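Local coordinates for protein pyocyanin demethylase (Mycobacterium fortuitum subsp. fortuitum DSM 46621 = ATCC 6841, PDB 5K21) that degrades the Pseudomonas aeruginosa pigment pyocyanin by tautomerizing demethylation, binds the phenazine product 1-hydroxyphenazine and calcium, and inhibits biofilms of that bacterium, at residues A25-G30 against G37-F42; P32-G37 against T63-D68; P70-E75 against T91-A96. One frame throughout, in Å; residues are numbered along the deposited sequence.

Contact 1 (A25-G30 against G37-F42); sequences AKHDFG and GDMDIF. With CA (calcium ion), chain G; 6QF (phenazin-1-ol), chain F.
K26 and D40 meet obliquely across two antiparallel strands: the CG of K26 lies 3.3 Å from OD1 of D40, while the lysine chain continues extended, NZ ending 5.4 Å from D40 OD2. D40 places its CG anti to its own carbonyl carbon (chi1 -65°), and its other oxygen, OD2, accepts the phenazin-1-ol hydroxyl O19 at 2.6 Å. The ring of F42 lies with one face against the ligand, whose C3 sits 3.5 Å above the ring centre. On the opposite sheet face I41 CD1 approaches H27 NE2 at 3.9 Å; that nitrogen is hydrogen-bonded to G37 O of a second subunit. These strands form the first hairpin of the eight-stranded allene oxide cyclase-like barrel. H27 N to M39 O (2.6 Å) and the return M39 N to H27 O set the hairpin register, repeated between A25 and I41. Beyond H27 and ahead of M39, calcium joins the two segments: D28 OD1, F29 O and both oxygens of D38 bind it, and the two carboxylate planes are turned 77° apart. The F29 ring turns its edge to G37 O and to M39 CE, 3.8 Å from CE2, while H27 CB lies over one ring face, offset toward the rim.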
loop_
_atom_site.group_PDB
_atom_site.type_symbol
_atom_site.label_atom_id
_atom_site.label_comp_id
_atom_site.label_asym_id
_atom_site.label_seq_id
_atom_site.Cartn_x
_atom_site.Cartn_y
_atom_site.Cartn_z
ATOM N N ALA B 25 9.039 8.400 -11.526
ATOM C CA ALA B 25 8.538 7.750 -12.730
ATOM C C ALA B 25 7.036 7.961 -12.818
ATOM O O ALA B 25 6.309 7.631 -11.878
ATOM C CB ALA B 25 8.856 6.247 -12.741
ATOM N N LYS B 26 6.573 8.481 -13.941
ATOM C CA LYS B 26 5.141 8.578 -14.212
ATOM C C LYS B 26 4.800 7.482 -15.211
ATOM O O LYS B 26 5.183 7.561 -16.375
ATOM C CB LYS B 26 4.754 9.961 -14.731
ATOM C CG LYS B 26 4.957 11.042 -13.695
ATOM C CD LYS B 26 4.736 12.451 -14.190
ATOM C CE LYS B 26 4.833 13.386 -12.990
ATOM N NZ LYS B 26 4.983 14.833 -13.294
ATOM N N HIS B 27 4.145 6.427 -14.734
ATOM C CA HIS B 27 3.758 5.333 -15.613
ATOM C C HIS B 27 2.449 5.698 -16.306
ATOM O O HIS B 27 1.403 5.820 -15.660
ATOM C CB HIS B 27 3.586 4.045 -14.821
ATOM C CG HIS B 27 4.863 3.474 -14.289
ATOM N ND1 HIS B 27 6.056 3.522 -14.983
ATOM C CD2 HIS B 27 5.132 2.843 -13.118
ATOM C CE1 HIS B 27 7.004 2.948 -14.260
ATOM N NE2 HIS B 27 6.469 2.513 -13.136
ATOM N N ASP B 28 2.502 5.836 -17.626
ATOM C CA ASP B 28 1.313 6.096 -18.428
ATOM C C ASP B 28 0.873 4.746 -18.959
ATOM O O ASP B 28 1.211 4.341 -20.065
ATOM C CB ASP B 28 1.604 7.080 -19.550
ATOM C CG ASP B 28 0.356 7.466 -20.303
ATOM O OD1 ASP B 28 -0.703 6.851 -20.037
ATOM O OD2 ASP B 28 0.425 8.369 -21.152
ATOM N N PHE B 29 0.176 4.016 -18.098
ATOM C CA PHE B 29 -0.335 2.709 -18.437
ATOM C C PHE B 29 -1.657 2.862 -19.178
ATOM O O PHE B 29 -2.114 3.970 -19.463
ATOM C CB PHE B 29 -0.506 1.873 -17.174
ATOM C CG PHE B 29 0.787 1.491 -16.486
ATOM C CD1 PHE B 29 1.904 1.112 -17.211
ATOM C CD2 PHE B 29 0.842 1.452 -15.096
ATOM C CE1 PHE B 29 3.070 0.725 -16.559
ATOM C CE2 PHE B 29 2.011 1.085 -14.431
ATOM C CZ PHE B 29 3.119 0.710 -15.161
ATOM N N GLY B 30 -2.272 1.730 -19.496
ATOM C CA GLY B 30 -3.605 1.743 -20.074
ATOM C C GLY B 30 -3.644 2.554 -21.354
ATOM O O GLY B 30 -2.732 2.497 -22.183
ATOM N N GLY B 37 -5.634 3.926 -13.689
ATOM C CA GLY B 37 -4.582 2.935 -13.748
ATOM C C GLY B 37 -3.202 3.494 -13.959
ATOM O O GLY B 37 -2.225 2.741 -13.876
ATOM N N ASP B 38 -3.078 4.778 -14.249
ATOM C CA ASP B 38 -1.753 5.333 -14.319
ATOM C C ASP B 38 -1.179 5.384 -12.914
ATOM O O ASP B 38 -1.896 5.253 -11.913
ATOM C CB ASP B 38 -1.783 6.704 -14.993
ATOM C CG ASP B 38 -2.136 6.610 -16.470
ATOM O OD1 ASP B 38 -2.016 5.508 -17.036
ATOM O OD2 ASP B 38 -2.499 7.619 -17.087
ATOM N N MET B 39 0.131 5.568 -12.838
ATOM C CA MET B 39 0.792 5.462 -11.547
ATOM C C MET B 39 2.063 6.280 -11.528
ATOM O O MET B 39 2.795 6.331 -12.521
ATOM C CB MET B 39 1.082 3.983 -11.293
ATOM C CG MET B 39 1.803 3.623 -10.052
ATOM S SD MET B 39 2.241 1.879 -10.196
ATOM C CE MET B 39 0.770 1.146 -10.844
ATOM N N ASP B 40 2.320 6.914 -10.391
ATOM C CA ASP B 40 3.569 7.617 -10.150
ATOM C C ASP B 40 4.297 6.931 -9.016
ATOM O O ASP B 40 3.695 6.619 -7.986
ATOM C CB ASP B 40 3.338 9.071 -9.771
ATOM C CG ASP B 40 2.728 9.881 -10.878
ATOM O OD1 ASP B 40 2.640 9.399 -12.035
ATOM O OD2 ASP B 40 2.319 11.020 -10.572
ATOM N N ILE B 41 5.600 6.728 -9.197
ATOM C CA ILE B 41 6.468 6.194 -8.158
ATOM C C ILE B 41 7.586 7.212 -7.964
ATOM O O ILE B 41 8.110 7.749 -8.944
ATOM C CB ILE B 41 7.005 4.796 -8.533
ATOM C CG1 ILE B 41 5.822 3.809 -8.622
ATOM C CG2 ILE B 41 8.015 4.305 -7.507
ATOM C CD1 ILE B 41 6.130 2.469 -9.243
ATOM N N PHE B 42 7.890 7.554 -6.714
ATOM C CA PHE B 42 8.759 8.708 -6.505
ATOM C C PHE B 42 9.545 8.602 -5.204
ATOM O O PHE B 42 9.205 7.840 -4.297
ATOM C CB PHE B 42 7.946 9.999 -6.479
ATOM C CG PHE B 42 6.859 9.987 -5.436
ATOM C CD1 PHE B 42 5.633 9.402 -5.702
ATOM C CD2 PHE B 42 7.090 10.500 -4.177
ATOM C CE1 PHE B 42 4.636 9.362 -4.726
ATOM C CE2 PHE B 42 6.120 10.459 -3.215
ATOM C CZ PHE B 42 4.887 9.884 -3.490
HETATM CA CA CA G . -2.729 6.255 -19.247
HETATM C C4 6QF F . 3.779 12.602 -6.196
HETATM C C5 6QF F . 3.768 12.364 -7.654
HETATM C C6 6QF F . 4.836 12.643 -8.453
HETATM C C10 6QF F . 4.031 13.120 -3.505
HETATM C C13 6QF F . 3.027 13.083 -1.265
HETATM C C15 6QF F . 1.737 12.316 -3.119
HETATM C C1 6QF F . 6.035 13.180 -7.878
HETATM C C2 6QF F . 6.100 13.412 -6.557
HETATM C C3 6QF F . 4.999 13.143 -5.636
HETATM N N7 6QF F . 5.093 13.391 -4.311
HETATM N N8 6QF F . 2.712 12.336 -5.394
HETATM C C9 6QF F . 2.819 12.580 -4.051
HETATM C C11 6QF F . 4.061 13.351 -2.069
HETATM C C14 6QF F . 1.823 12.548 -1.806
HETATM O O19 6QF F . 2.629 11.860 -8.167
#

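Contact 2 (P32-G37 against T63-D68); sequences PGMDVG and TNVTPD. With CA (calcium ion), chain G.
The calcium-binding loop between strands 13-27 and 39-48 of the barrel rests here on residues 63-65 of strand 51-65, and V65 contributes the largest single share, its CB directed at residues 32-37. It fits its two methyls against the loop backbone. CG1, anti to the backbone N of V65 (chi1 179°), reaches M34 O at 3.6 Å, and CG2 lies 3.5 Å from the carbonyl carbon of D35. The M34 side chain adds a looser apolar contact, CG to V65 CG1 at 4.2 Å, and also packs on P70. Further along, V36 turns its CG2, likewise anti to its own backbone N, onto T63 O at 3.4 Å. That carbonyl oxygen is also hydrogen-bonded to S43 OG of a third subunit, where V36 packs on I41, so this edge of the contact lies at a subunit interface. Just before V65 the strand carries a classic beta bulge, T63 and N64 lying together opposite M71 of strand 70-80. While V65 touches the backbone of D35, the CB of that aspartate is directed away from residues 63-68, and OD1 binds calcium. Its CG sits between the backbone N and the carbonyl carbon (chi1 69°). D28 OD1, F29 O, K31 O and both carboxylate oxygens of D38 complete a seven-atom shell with G33 O. G33 and G37 both have positive phi, a region where glycine is favoured. G33 gives the metal its carbonyl oxygen: G33 O to calcium is 2.3 Å, equal to the D35 OD1 bond.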
loop_
_atom_site.group_PDB
_atom_site.type_symbol
_atom_site.label_atom_id
_atom_site.label_comp_id
_atom_site.label_asym_id
_atom_site.label_seq_id
_atom_site.Cartn_x
_atom_site.Cartn_y
_atom_site.Cartn_z
ATOM N N PRO B 32 -2.925 5.626 -23.547
ATOM C CA PRO B 32 -1.997 6.752 -23.416
ATOM C C PRO B 32 -2.767 7.999 -23.026
ATOM O O PRO B 32 -3.893 8.215 -23.470
ATOM C CB PRO B 32 -1.367 6.867 -24.802
ATOM C CG PRO B 32 -1.524 5.488 -25.403
ATOM C CD PRO B 32 -2.801 4.952 -24.858
ATOM N N GLY B 33 -2.127 8.832 -22.211
ATOM C CA GLY B 33 -2.777 9.940 -21.554
ATOM C C GLY B 33 -3.302 9.557 -20.180
ATOM O O GLY B 33 -3.384 8.383 -19.797
ATOM N N MET B 34 -3.664 10.577 -19.420
ATOM C CA MET B 34 -4.034 10.353 -18.031
ATOM C C MET B 34 -5.362 9.602 -17.985
ATOM O O MET B 34 -6.371 10.076 -18.522
ATOM C CB MET B 34 -4.144 11.689 -17.300
ATOM C CG MET B 34 -3.911 11.585 -15.806
ATOM S SD MET B 34 -4.032 13.187 -14.979
ATOM C CE MET B 34 -2.795 14.152 -15.846
ATOM N N ASP B 35 -5.368 8.433 -17.349
ATOM C CA ASP B 35 -6.607 7.677 -17.191
ATOM C C ASP B 35 -6.445 6.760 -15.988
ATOM O O ASP B 35 -5.350 6.622 -15.429
ATOM C CB ASP B 35 -6.984 6.892 -18.469
ATOM C CG ASP B 35 -6.044 5.713 -18.777
ATOM O OD1 ASP B 35 -4.856 5.795 -18.446
ATOM O OD2 ASP B 35 -6.508 4.697 -19.373
ATOM N N VAL B 36 -7.561 6.150 -15.584
ATOM C CA VAL B 36 -7.532 5.198 -14.485
ATOM C C VAL B 36 -6.425 4.194 -14.737
ATOM O O VAL B 36 -6.242 3.717 -15.866
ATOM C CB VAL B 36 -8.902 4.509 -14.325
ATOM C CG1 VAL B 36 -9.314 3.799 -15.595
ATOM C CG2 VAL B 36 -8.869 3.537 -13.164
ATOM N N GLY B 37 -5.634 3.926 -13.689
ATOM C CA GLY B 37 -4.582 2.935 -13.748
ATOM C C GLY B 37 -3.202 3.494 -13.959
ATOM O O GLY B 37 -2.225 2.741 -13.876
ATOM N N THR B 63 -6.986 6.367 -9.479
ATOM C CA THR B 63 -8.160 5.518 -9.345
ATOM C C THR B 63 -9.331 6.026 -10.158
ATOM O O THR B 63 -10.223 5.251 -10.498
ATOM C CB THR B 63 -8.562 5.429 -7.864
ATOM O OG1 THR B 63 -8.759 6.750 -7.353
ATOM C CG2 THR B 63 -7.472 4.752 -7.062
ATOM N N ASN B 64 -9.347 7.309 -10.486
ATOM C CA ASN B 64 -10.465 7.888 -11.210
ATOM C C ASN B 64 -9.954 9.156 -11.870
ATOM O O ASN B 64 -9.341 9.998 -11.205
ATOM C CB ASN B 64 -11.643 8.187 -10.279
ATOM C CG ASN B 64 -12.910 8.489 -11.043
ATOM O OD1 ASN B 64 -13.092 9.589 -11.539
ATOM N ND2 ASN B 64 -13.753 7.486 -11.211
ATOM N N VAL B 65 -10.150 9.262 -13.176
ATOM C CA VAL B 65 -9.704 10.421 -13.933
ATOM C C VAL B 65 -10.885 10.939 -14.736
ATOM O O VAL B 65 -11.443 10.219 -15.570
ATOM C CB VAL B 65 -8.519 10.099 -14.862
ATOM C CG1 VAL B 65 -8.111 11.351 -15.656
ATOM C CG2 VAL B 65 -7.321 9.577 -14.059
ATOM N N THR B 66 -11.284 12.163 -14.456
ATOM C CA THR B 66 -12.162 12.935 -15.318
ATOM C C THR B 66 -11.464 14.254 -15.589
ATOM O O THR B 66 -10.508 14.607 -14.892
ATOM C CB THR B 66 -13.529 13.161 -14.663
ATOM O OG1 THR B 66 -13.363 13.918 -13.460
ATOM C CG2 THR B 66 -14.170 11.833 -14.325
ATOM N N PRO B 67 -11.900 15.003 -16.602
ATOM C CA PRO B 67 -11.231 16.284 -16.869
ATOM C C PRO B 67 -11.281 17.215 -15.675
ATOM O O PRO B 67 -10.393 18.064 -15.530
ATOM C CB PRO B 67 -12.000 16.857 -18.068
ATOM C CG PRO B 67 -12.771 15.728 -18.645
ATOM C CD PRO B 67 -12.967 14.704 -17.570
ATOM N N ASP B 68 -12.279 17.061 -14.797
ATOM C CA ASP B 68 -12.407 17.947 -13.648
ATOM C C ASP B 68 -11.539 17.511 -12.468
ATOM O O ASP B 68 -11.043 18.364 -11.723
ATOM C CB ASP B 68 -13.871 18.017 -13.212
HETATM CA CA CA G . -2.729 6.255 -19.247
#

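Contact 3 (P70-E75 against T91-A96); sequences PMTYCE and TPHTLA. With 6QF (phenazin-1-ol), chain F.
T72 and T91 form an antiparallel hydrogen-bonded pair, T72 N to T91 O at 3.0 Å and T91 N to T72 O, and H93 N continues the ladder to P70 O at 2.7 Å. Beside it M71 and P92 are a non-hydrogen-bonded pair; the methionine chain bends at chi2 and chi3, and its SD lies 3.7 Å from P92 CD. T72 lies against the H93 side chain: its methyl CG2 is 3.4 Å from H93 CB, and OG1 stands equally close to H93 CD2. One water joins the two threonines, hydrogen-bonded to OG1 of both T72 and T91. This end of the hairpin of strands 70-80 and 83-92 borders the phenazine pocket of the barrel. In H93, chi1 -168° sets CG anti to the backbone N; the ring beyond it reaches the ligand, NE2 donating to phenazin-1-ol O19 at 2.9 Å, near the imidazole plane. H93 has high B factors, so its ring position is less certain. C74, disulfide-bonded to C60, places SG 3.7 Å from ligand C15. T94 OG1 accepts from A96 N in an ST turn, and the P70 and T94 side chains cross at about a right angle, T94 CG2 4.1 Å from P70 CD.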
loop_
_atom_site.group_PDB
_atom_site.type_symbol
_atom_site.label_atom_id
_atom_site.label_comp_id
_atom_site.label_asym_id
_atom_site.label_seq_id
_atom_site.Cartn_x
_atom_site.Cartn_y
_atom_site.Cartn_z
ATOM N N PRO B 70 -8.642 14.381 -11.284
ATOM C CA PRO B 70 -7.941 13.095 -11.220
ATOM C C PRO B 70 -7.675 12.686 -9.780
ATOM O O PRO B 70 -6.921 13.359 -9.075
ATOM C CB PRO B 70 -6.642 13.370 -11.983
ATOM C CG PRO B 70 -6.369 14.819 -11.739
ATOM C CD PRO B 70 -7.703 15.500 -11.472
ATOM N N MET B 71 -8.312 11.609 -9.331
ATOM C CA MET B 71 -8.157 11.103 -7.974
ATOM C C MET B 71 -7.005 10.113 -7.912
ATOM O O MET B 71 -6.877 9.244 -8.783
ATOM C CB MET B 71 -9.434 10.403 -7.502
ATOM C CG MET B 71 -10.641 11.305 -7.288
ATOM S SD MET B 71 -10.540 12.316 -5.803
ATOM C CE MET B 71 -10.389 11.082 -4.515
ATOM N N THR B 72 -6.176 10.230 -6.872
ATOM C CA THR B 72 -5.098 9.280 -6.643
ATOM C C THR B 72 -5.203 8.703 -5.249
ATOM O O THR B 72 -5.514 9.414 -4.279
ATOM C CB THR B 72 -3.664 9.862 -6.752
ATOM O OG1 THR B 72 -3.526 11.002 -5.901
ATOM C CG2 THR B 72 -3.298 10.202 -8.181
ATOM N N TYR B 73 -4.916 7.411 -5.176
ATOM C CA TYR B 73 -4.578 6.737 -3.939
ATOM C C TYR B 73 -3.062 6.780 -3.801
ATOM O O TYR B 73 -2.347 6.275 -4.674
ATOM C CB TYR B 73 -5.105 5.305 -3.959
ATOM C CG TYR B 73 -4.479 4.429 -2.916
ATOM C CD1 TYR B 73 -4.444 4.826 -1.590
ATOM C CD2 TYR B 73 -3.930 3.201 -3.249
ATOM C CE1 TYR B 73 -3.858 4.037 -0.626
ATOM C CE2 TYR B 73 -3.346 2.397 -2.283
ATOM C CZ TYR B 73 -3.323 2.823 -0.975
ATOM O OH TYR B 73 -2.749 2.040 0.002
ATOM N N CYS B 74 -2.571 7.430 -2.743
ATOM C CA CYS B 74 -1.137 7.592 -2.530
ATOM C C CYS B 74 -0.716 6.974 -1.208
ATOM O O CYS B 74 -1.447 7.037 -0.204
ATOM C CB CYS B 74 -0.719 9.054 -2.525
ATOM S SG CYS B 74 -0.950 9.889 -4.074
ATOM N N GLU B 75 0.458 6.360 -1.241
ATOM C CA GLU B 75 1.138 5.814 -0.077
ATOM C C GLU B 75 2.526 6.430 -0.009
ATOM O O GLU B 75 3.228 6.508 -1.025
ATOM C CB GLU B 75 1.270 4.285 -0.156
ATOM C CG GLU B 75 0.037 3.482 0.206
ATOM C CD GLU B 75 -0.140 3.308 1.718
ATOM O OE1 GLU B 75 0.652 3.890 2.505
ATOM O OE2 GLU B 75 -1.057 2.560 2.117
ATOM N N THR B 91 -7.205 11.455 -2.676
ATOM C CA THR B 91 -7.548 12.866 -2.845
ATOM C C THR B 91 -7.375 13.215 -4.298
ATOM O O THR B 91 -6.711 12.495 -5.053
ATOM C CB THR B 91 -6.643 13.778 -2.006
ATOM O OG1 THR B 91 -5.300 13.666 -2.494
ATOM C CG2 THR B 91 -6.651 13.405 -0.536
ATOM N N PRO B 92 -7.912 14.350 -4.731
ATOM C CA PRO B 92 -7.517 14.886 -6.030
ATOM C C PRO B 92 -6.008 15.053 -6.100
ATOM O O PRO B 92 -5.352 15.384 -5.110
ATOM C CB PRO B 92 -8.253 16.229 -6.101
ATOM C CG PRO B 92 -9.448 16.052 -5.199
ATOM C CD PRO B 92 -8.966 15.160 -4.088
ATOM N N HIS B 93 -5.458 14.793 -7.277
ATOM C CA HIS B 93 -4.025 14.873 -7.509
ATOM C C HIS B 93 -3.771 16.083 -8.401
ATOM O O HIS B 93 -3.528 15.976 -9.606
ATOM C CB HIS B 93 -3.512 13.574 -8.128
ATOM C CG HIS B 93 -2.019 13.454 -8.135
ATOM N ND1 HIS B 93 -1.251 13.759 -9.239
ATOM C CD2 HIS B 93 -1.154 13.054 -7.172
ATOM C CE1 HIS B 93 0.023 13.554 -8.954
ATOM N NE2 HIS B 93 0.109 13.127 -7.707
ATOM N N THR B 94 -3.897 17.251 -7.782
ATOM C CA THR B 94 -3.768 18.548 -8.419
ATOM C C THR B 94 -2.717 19.350 -7.664
ATOM O O THR B 94 -2.132 18.879 -6.690
ATOM C CB THR B 94 -5.113 19.286 -8.426
ATOM O OG1 THR B 94 -5.422 19.719 -7.095
ATOM C CG2 THR B 94 -6.225 18.384 -8.927
ATOM N N LEU B 95 -2.481 20.580 -8.108
ATOM C CA LEU B 95 -1.531 21.445 -7.415
ATOM C C LEU B 95 -2.056 21.960 -6.074
ATOM O O LEU B 95 -1.272 22.512 -5.296
ATOM C CB LEU B 95 -1.118 22.601 -8.324
ATOM C CG LEU B 95 -0.699 22.153 -9.728
ATOM C CD1 LEU B 95 -0.306 23.338 -10.587
ATOM C CD2 LEU B 95 0.431 21.121 -9.666
ATOM N N ALA B 96 -3.347 21.827 -5.798
ATOM C CA ALA B 96 -3.888 22.296 -4.532
ATOM C C ALA B 96 -3.300 21.511 -3.359
ATOM O O ALA B 96 -2.937 20.342 -3.497
ATOM C CB ALA B 96 -5.406 22.159 -4.506
HETATM C C4 6QF F . 3.779 12.602 -6.196
HETATM C C5 6QF F . 3.768 12.364 -7.654
HETATM C C6 6QF F . 4.836 12.643 -8.453
HETATM C C10 6QF F . 4.031 13.120 -3.505
HETATM C C13 6QF F . 3.027 13.083 -1.265
HETATM C C15 6QF F . 1.737 12.316 -3.119
HETATM C C1 6QF F . 6.035 13.180 -7.878
HETATM C C2 6QF F . 6.100 13.412 -6.557
HETATM C C3 6QF F . 4.999 13.143 -5.636
HETATM N N7 6QF F . 5.093 13.391 -4.311
HETATM N N8 6QF F . 2.712 12.336 -5.394
HETATM C C9 6QF F . 2.819 12.580 -4.051
HETATM C C11 6QF F . 4.061 13.351 -2.069
HETATM C C14 6QF F . 1.823 12.548 -1.806
HETATM O O19 6QF F . 2.629 11.860 -8.167
HETATM O O HOH W 1 -3.819 11.465 -3.040
#

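Overall arrangement
All three contacts lie in one closed antiparallel barrel whose strands follow chain order. Contact 1 pairs strands 13-27 and 39-48, contact 2 sets the loop between them on strand 51-65, and contact 3 pairs 70-80 with 83-92. The segments of contacts 1 and 2 interleave along the chain, share G37 and the calcium site, and have centres about 11 Å apart; D28 OD2 to G33 N, a probable hydrogen bond, links them. Contact 3 follows, about 11 Å from contact 2 and 13 Å from contact 1. Ligand O19 donates to D40 on strand 39-48 and accepts from H93, just after strand 83-92. D40 reaches the pocket two residues after the calcium ligand D38. All touch the third subunit.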